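Local coordinates for sterol regulatory element-binding protein cleavage-activating protein (Schizosaccharomyces pombe, PDB 4YHC) that escorts the membrane-bound transcription factor precursor Sre1 for its processing at low sterol and low oxygen, this piece being the escort's WD40 domain, at residues T64-S69 and L100-P105. The protein carries 9 engineered substitutions. Residues are numbered along the deposited sequence; the frame is centred on the assembly and turned at random.
Sequences TKLVLS and LNVESP
K65 reaches V102 and E103 with its whole side chain. Its CB lies 3.5 Å from the backbone O of V102. K65 CG and CD are each 4.1 Å from V102 O. K65 CE is 3.7 Å from both E103 OE1 and OE2. The chain is extended up to CE and bends at chi4 (-132°), which sets NZ. K65 NZ is paired with E103 OE1 in a salt bridge whose modelled 2.4 Å is too short to trust, E103 being poorly ordered. E103 OE1 has a second salt-bridge partner in K43.

The two segments belong to neighbouring blades of a WD40 beta-propeller. Segment 64-69 covers the end of strand 63-68, the fourth strand and one edge of its blade, in the predicted WD 1 repeat. Segment 100-105 runs from the third strand (96-101) of the predicted WD 2 repeat into the turn after it. K65 and L66 both face V56, forming a classic beta bulge. L66 CD1 touches V102 CG1 and L100 CD1, each at 4.1 Å, and L66 crosses both side chains at about a right angle. In the turn, N101 OD1 accepts a bond from S104 N, which lies above the carbonyl plane: an Asx motif.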
loop_
_atom_site.group_PDB
_atom_site.type_symbol
_atom_site.label_atom_id
_atom_site.label_comp_id
_atom_site.label_asym_id
_atom_site.label_seq_id
_atom_site.Cartn_x
_atom_site.Cartn_y
_atom_site.Cartn_z
ATOM N N THR A 64 -8.519 11.588 16.122
ATOM C CA THR A 64 -7.246 11.209 16.580
ATOM C C THR A 64 -7.355 10.052 17.551
ATOM O O THR A 64 -8.155 10.079 18.451
ATOM C CB THR A 64 -6.625 12.445 17.261
ATOM O OG1 THR A 64 -6.556 13.512 16.294
ATOM C CG2 THR A 64 -5.299 12.190 17.650
ATOM N N LYS A 65 -6.505 9.056 17.382
ATOM C CA LYS A 65 -6.434 7.964 18.287
ATOM C C LYS A 65 -5.218 8.112 19.202
ATOM O O LYS A 65 -5.273 7.748 20.356
ATOM C CB LYS A 65 -6.328 6.649 17.534
ATOM C CG LYS A 65 -7.515 6.293 16.664
ATOM C CD LYS A 65 -7.187 4.993 15.890
ATOM C CE LYS A 65 -8.436 4.240 15.464
ATOM N NZ LYS A 65 -8.302 2.803 15.816
ATOM N N LEU A 66 -4.104 8.615 18.694
ATOM C CA LEU A 66 -2.885 8.684 19.499
ATOM C C LEU A 66 -2.076 9.757 18.842
ATOM O O LEU A 66 -1.978 9.803 17.611
ATOM C CB LEU A 66 -2.129 7.330 19.400
ATOM C CG LEU A 66 -1.175 6.792 20.456
ATOM C CD1 LEU A 66 -0.136 5.836 19.880
ATOM C CD2 LEU A 66 -0.477 7.934 21.154
ATOM N N VAL A 67 -1.526 10.651 19.645
ATOM C CA VAL A 67 -0.679 11.668 19.157
ATOM C C VAL A 67 0.513 11.624 20.066
ATOM O O VAL A 67 0.340 11.655 21.306
ATOM C CB VAL A 67 -1.281 13.066 19.268
ATOM C CG1 VAL A 67 -0.250 14.088 18.871
ATOM C CG2 VAL A 67 -2.492 13.225 18.375
ATOM N N LEU A 68 1.700 11.477 19.484
ATOM C CA LEU A 68 2.953 11.603 20.271
ATOM C C LEU A 68 3.860 12.611 19.658
ATOM O O LEU A 68 4.260 12.485 18.509
ATOM C CB LEU A 68 3.671 10.270 20.475
ATOM C CG LEU A 68 2.910 9.205 21.292
ATOM C CD1 LEU A 68 3.541 7.842 21.200
ATOM C CD2 LEU A 68 2.741 9.590 22.778
ATOM N N SER A 69 4.234 13.628 20.448
ATOM C CA SER A 69 5.222 14.596 20.018
ATOM C C SER A 69 6.611 13.993 19.990
ATOM O O SER A 69 6.863 12.952 20.556
ATOM C CB SER A 69 5.227 15.784 21.012
ATOM O OG SER A 69 5.531 15.268 22.359
ATOM N N LEU A 100 1.675 -0.569 20.876
ATOM C CA LEU A 100 0.602 0.254 21.401
ATOM C C LEU A 100 -0.767 -0.127 20.934
ATOM O O LEU A 100 -1.017 -0.408 19.745
ATOM C CB LEU A 100 0.808 1.706 21.065
ATOM C CG LEU A 100 2.046 2.367 21.671
ATOM C CD1 LEU A 100 2.798 2.983 20.513
ATOM C CD2 LEU A 100 1.750 3.430 22.748
ATOM N N ASN A 101 -1.676 -0.032 21.860
ATOM C CA ASN A 101 -3.065 -0.224 21.588
ATOM C C ASN A 101 -3.548 1.132 21.136
ATOM O O ASN A 101 -3.389 2.128 21.868
ATOM C CB ASN A 101 -3.749 -0.687 22.864
ATOM C CG ASN A 101 -5.192 -1.057 22.649
ATOM O OD1 ASN A 101 -5.913 -0.448 21.865
ATOM N ND2 ASN A 101 -5.609 -2.093 23.322
ATOM N N VAL A 102 -4.111 1.234 19.922
ATOM C CA VAL A 102 -4.543 2.579 19.485
ATOM C C VAL A 102 -6.043 2.784 19.706
ATOM O O VAL A 102 -6.462 3.922 19.786
ATOM C CB VAL A 102 -4.139 2.965 18.049
ATOM C CG1 VAL A 102 -2.635 3.226 17.965
ATOM C CG2 VAL A 102 -4.531 1.907 17.056
ATOM N N GLU A 103 -6.794 1.693 19.875
ATOM C CA GLU A 103 -8.238 1.733 20.080
ATOM C C GLU A 103 -8.519 2.193 21.490
ATOM O O GLU A 103 -9.274 3.115 21.694
ATOM C CB GLU A 103 -8.863 0.343 19.775
ATOM C CG GLU A 103 -10.170 0.372 18.965
ATOM C CD GLU A 103 -10.062 1.247 17.700
ATOM O OE1 GLU A 103 -9.361 0.866 16.718
ATOM O OE2 GLU A 103 -10.640 2.354 17.688
ATOM N N SER A 104 -7.856 1.609 22.475
ATOM C CA SER A 104 -7.858 2.176 23.843
ATOM C C SER A 104 -6.434 2.538 24.254
ATOM O O SER A 104 -5.700 1.668 24.776
ATOM C CB SER A 104 -8.448 1.171 24.857
ATOM O OG SER A 104 -9.671 0.614 24.386
ATOM N N PRO A 105 -6.023 3.797 24.021
ATOM C CA PRO A 105 -4.584 4.036 23.964
ATOM C C PRO A 105 -3.803 3.586 25.204
ATOM O O PRO A 105 -4.089 4.018 26.319
ATOM C CB PRO A 105 -4.457 5.537 23.752
ATOM C CG PRO A 105 -5.794 6.105 23.875
ATOM C CD PRO A 105 -6.789 4.997 23.697
#